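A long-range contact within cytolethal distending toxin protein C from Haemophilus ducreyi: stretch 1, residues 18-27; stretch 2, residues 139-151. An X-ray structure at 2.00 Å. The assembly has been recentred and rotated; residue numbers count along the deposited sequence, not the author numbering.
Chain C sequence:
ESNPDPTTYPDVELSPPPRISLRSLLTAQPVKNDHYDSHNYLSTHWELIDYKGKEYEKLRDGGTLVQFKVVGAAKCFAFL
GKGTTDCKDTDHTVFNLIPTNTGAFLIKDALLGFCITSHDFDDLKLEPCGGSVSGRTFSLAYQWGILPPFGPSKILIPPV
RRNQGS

Stretch 1, residues 18-27: PRISLRSLLT
Stretch 2 (139-151) SLAYQWGILPPFG

Two antiparallel strands joined across more than a hundred residues illustrate how strand register assigns side chains to the faces of a sheet. Strand 19-24 of cytolethal distending toxin protein C runs against strand 144-147 at 158°. Hydrogen bonds join Ser21 N to Leu147 O (2.9 Å), Leu147 N to Ser21 O (3.0 Å), Arg23 N to Gly145 O (3.1 Å) and Gly145 N to Arg23 O (2.8 Å); another, Leu25 N to Gln143 O, 3.0 Å, follows the last bridge.

The non-hydrogen-bonded pairs, Leu22-Ile146 and Ser24-Trp144, share one face. Leu22 (t, p) carries its end toward Ile146 (m, p), CD1 to Ile146 CD1 4.0 Å, and toward the Trp144 ring. Trp144, chi1 m and chi2 85°, lays its six-membered ring beneath Ser24 CB, 4.0 Å from the centroid. Ser24 is t, and its OG accepts from Leu26 N (3.1 Å) and Thr27 N (3.2 Å) as the chain turns into helical phi/psi.

On the other face, Gly145 leaves room for Leu25 (m, t): an ideal CB would lie 3.1 Å from Leu25 CD2. Extended Arg23 (m, t, t) runs past Leu147 (m, t), Arg23 CD to Leu147 CD1 3.9 Å, until NH2 nears Phe150. Ser21, chi1 -92°, lies between wells while OG accepts from Phe150 N at 2.9 Å. Beyond the strands, Leu26 (t, t) sets CD1 3.7 Å from Ala141 CB on the 3-10 segment 140-142.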

# COMPACT_ATOMS: atom_id res chain seq x y z
N PRO C 18 -13.08 0.20 4.66
CA PRO C 18 -12.70 0.47 3.28
C PRO C 18 -13.63 -0.22 2.28
O PRO C 18 -14.16 -1.30 2.55
CB PRO C 18 -11.27 -0.08 3.20
CG PRO C 18 -11.29 -1.20 4.17
CD PRO C 18 -12.09 -0.67 5.33
N ARG C 19 -13.83 0.43 1.14
CA ARG C 19 -14.68 -0.08 0.07
C ARG C 19 -13.80 -0.84 -0.93
O ARG C 19 -12.72 -0.36 -1.27
CB ARG C 19 -15.37 1.08 -0.63
CG ARG C 19 -16.46 0.67 -1.60
CD ARG C 19 -17.71 0.27 -0.83
NE ARG C 19 -18.27 1.42 -0.11
CZ ARG C 19 -19.06 2.33 -0.66
NH1 ARG C 19 -19.39 2.25 -1.95
NH2 ARG C 19 -19.53 3.33 0.08
N ILE C 20 -14.25 -2.00 -1.41
CA ILE C 20 -13.47 -2.77 -2.38
C ILE C 20 -14.39 -3.50 -3.35
O ILE C 20 -15.62 -3.52 -3.19
CB ILE C 20 -12.67 -3.91 -1.69
CG1 ILE C 20 -13.67 -4.94 -1.14
CG2 ILE C 20 -11.79 -3.36 -0.55
CD1 ILE C 20 -13.06 -6.26 -0.67
N SER C 21 -13.77 -4.07 -4.38
CA SER C 21 -14.48 -4.96 -5.29
C SER C 21 -13.57 -6.19 -5.15
O SER C 21 -12.36 -6.06 -5.04
CB SER C 21 -14.53 -4.46 -6.73
OG SER C 21 -15.71 -3.70 -6.96
N LEU C 22 -14.18 -7.37 -5.11
CA LEU C 22 -13.44 -8.62 -4.97
C LEU C 22 -13.49 -9.32 -6.31
O LEU C 22 -14.57 -9.68 -6.78
CB LEU C 22 -14.12 -9.47 -3.89
CG LEU C 22 -13.50 -10.81 -3.47
CD1 LEU C 22 -12.07 -10.61 -2.97
CD2 LEU C 22 -14.37 -11.41 -2.36
N ARG C 23 -12.32 -9.52 -6.92
CA ARG C 23 -12.25 -10.15 -8.23
C ARG C 23 -11.38 -11.41 -8.29
O ARG C 23 -10.31 -11.46 -7.71
CB ARG C 23 -11.69 -9.16 -9.27
CG ARG C 23 -12.52 -7.92 -9.54
CD ARG C 23 -11.79 -7.02 -10.53
NE ARG C 23 -12.47 -5.75 -10.78
CZ ARG C 23 -13.21 -5.49 -11.86
NH1 ARG C 23 -13.37 -6.41 -12.80
NH2 ARG C 23 -13.78 -4.29 -11.99
N SER C 24 -11.84 -12.40 -9.03
CA SER C 24 -11.06 -13.61 -9.24
C SER C 24 -9.94 -13.18 -10.18
O SER C 24 -10.22 -12.48 -11.16
CB SER C 24 -11.89 -14.68 -9.94
OG SER C 24 -11.05 -15.64 -10.56
N LEU C 25 -8.71 -13.57 -9.92
CA LEU C 25 -7.64 -13.18 -10.83
C LEU C 25 -7.67 -14.01 -12.10
O LEU C 25 -7.01 -13.68 -13.08
CB LEU C 25 -6.27 -13.29 -10.17
CG LEU C 25 -6.08 -12.30 -9.02
CD1 LEU C 25 -4.59 -12.21 -8.71
CD2 LEU C 25 -6.62 -10.91 -9.42
N LEU C 26 -8.47 -15.07 -12.09
CA LEU C 26 -8.58 -15.90 -13.28
C LEU C 26 -9.66 -15.34 -14.21
O LEU C 26 -9.42 -15.18 -15.39
CB LEU C 26 -8.91 -17.35 -12.89
CG LEU C 26 -8.94 -18.37 -14.04
CD1 LEU C 26 -8.71 -19.79 -13.48
CD2 LEU C 26 -10.30 -18.29 -14.76
N THR C 27 -10.84 -15.05 -13.68
CA THR C 27 -11.93 -14.51 -14.51
C THR C 27 -11.98 -12.98 -14.55
O THR C 27 -12.57 -12.40 -15.47
CB THR C 27 -13.32 -14.96 -14.02
OG1 THR C 27 -13.63 -14.29 -12.79
CG2 THR C 27 -13.34 -16.49 -13.79
N SER C 139 -2.47 -21.80 -8.51
CA SER C 139 -2.82 -21.22 -9.80
C SER C 139 -3.80 -20.05 -9.56
O SER C 139 -4.31 -19.88 -8.44
CB SER C 139 -3.51 -22.26 -10.67
OG SER C 139 -4.79 -22.53 -10.14
N LEU C 140 -4.06 -19.27 -10.60
CA LEU C 140 -4.97 -18.13 -10.50
C LEU C 140 -6.39 -18.50 -10.06
O LEU C 140 -7.12 -17.66 -9.54
CB LEU C 140 -5.04 -17.39 -11.85
CG LEU C 140 -3.72 -16.78 -12.34
CD1 LEU C 140 -3.82 -16.38 -13.82
CD2 LEU C 140 -3.41 -15.54 -11.49
N ALA C 141 -6.78 -19.75 -10.26
CA ALA C 141 -8.13 -20.17 -9.86
C ALA C 141 -8.36 -19.99 -8.36
O ALA C 141 -9.50 -19.81 -7.92
CB ALA C 141 -8.36 -21.65 -10.27
N TYR C 142 -7.28 -20.00 -7.58
CA TYR C 142 -7.33 -19.85 -6.13
C TYR C 142 -7.05 -18.43 -5.67
O TYR C 142 -7.14 -18.15 -4.48
CB TYR C 142 -6.25 -20.72 -5.47
CG TYR C 142 -6.48 -22.19 -5.59
CD1 TYR C 142 -6.97 -22.91 -4.51
CD2 TYR C 142 -6.24 -22.85 -6.78
CE1 TYR C 142 -7.23 -24.28 -4.61
CE2 TYR C 142 -6.50 -24.21 -6.91
CZ TYR C 142 -6.99 -24.91 -5.82
OH TYR C 142 -7.24 -26.25 -5.94
N GLN C 143 -6.70 -17.56 -6.61
CA GLN C 143 -6.31 -16.20 -6.31
C GLN C 143 -7.36 -15.13 -6.48
O GLN C 143 -8.11 -15.13 -7.44
CB GLN C 143 -5.10 -15.83 -7.17
CG GLN C 143 -3.90 -16.79 -7.02
CD GLN C 143 -2.74 -16.32 -7.87
OE1 GLN C 143 -2.51 -15.11 -7.99
NE2 GLN C 143 -2.00 -17.26 -8.44
N TRP C 144 -7.35 -14.19 -5.55
CA TRP C 144 -8.30 -13.09 -5.52
C TRP C 144 -7.64 -11.73 -5.39
O TRP C 144 -6.64 -11.57 -4.69
CB TRP C 144 -9.25 -13.31 -4.34
CG TRP C 144 -10.01 -14.59 -4.53
CD1 TRP C 144 -9.61 -15.85 -4.19
CD2 TRP C 144 -11.21 -14.73 -5.28
NE1 TRP C 144 -10.50 -16.78 -4.69
CE2 TRP C 144 -11.49 -16.12 -5.36
CE3 TRP C 144 -12.09 -13.82 -5.89
CZ2 TRP C 144 -12.61 -16.62 -6.04
CZ3 TRP C 144 -13.20 -14.32 -6.57
CH2 TRP C 144 -13.45 -15.70 -6.64
N GLY C 145 -8.21 -10.74 -6.06
CA GLY C 145 -7.68 -9.39 -5.95
C GLY C 145 -8.64 -8.58 -5.09
O GLY C 145 -9.85 -8.60 -5.33
N ILE C 146 -8.12 -7.91 -4.06
CA ILE C 146 -8.94 -7.05 -3.20
C ILE C 146 -8.59 -5.70 -3.83
O ILE C 146 -7.56 -5.12 -3.51
CB ILE C 146 -8.48 -7.11 -1.72
CG1 ILE C 146 -8.88 -8.46 -1.09
CG2 ILE C 146 -9.21 -6.04 -0.89
CD1 ILE C 146 -8.38 -9.65 -1.82
N LEU C 147 -9.46 -5.23 -4.71
CA LEU C 147 -9.19 -4.03 -5.50
C LEU C 147 -10.12 -2.85 -5.31
O LEU C 147 -11.14 -2.94 -4.63
CB LEU C 147 -9.19 -4.45 -6.98
CG LEU C 147 -8.14 -5.52 -7.37
CD1 LEU C 147 -8.50 -6.20 -8.68
CD2 LEU C 147 -6.77 -4.86 -7.47
N PRO C 148 -9.78 -1.70 -5.94
CA PRO C 148 -10.64 -0.52 -5.81
C PRO C 148 -12.05 -0.92 -6.29
O PRO C 148 -12.20 -1.79 -7.16
CB PRO C 148 -9.97 0.51 -6.73
CG PRO C 148 -8.48 0.13 -6.64
CD PRO C 148 -8.56 -1.39 -6.71
N PRO C 149 -13.09 -0.30 -5.74
CA PRO C 149 -14.46 -0.62 -6.13
C PRO C 149 -14.82 -0.19 -7.55
O PRO C 149 -14.55 0.95 -7.95
CB PRO C 149 -15.30 0.07 -5.07
CG PRO C 149 -14.45 1.30 -4.72
CD PRO C 149 -13.08 0.68 -4.63
N PHE C 150 -15.41 -1.11 -8.31
CA PHE C 150 -15.79 -0.83 -9.69
C PHE C 150 -16.80 0.31 -9.79
O PHE C 150 -17.73 0.42 -8.98
CB PHE C 150 -16.42 -2.07 -10.34
CG PHE C 150 -17.12 -1.77 -11.64
CD1 PHE C 150 -16.40 -1.64 -12.83
CD2 PHE C 150 -18.51 -1.52 -11.66
CE1 PHE C 150 -17.03 -1.25 -14.02
CE2 PHE C 150 -19.16 -1.13 -12.84
CZ PHE C 150 -18.42 -0.99 -14.03
N GLY C 151 -16.64 1.15 -10.81
CA GLY C 151 -17.58 2.23 -10.99
C GLY C 151 -16.90 3.55 -11.27
O GLY C 151 -15.72 3.59 -11.62
O HOH W 1 -9.92 -16.92 -8.51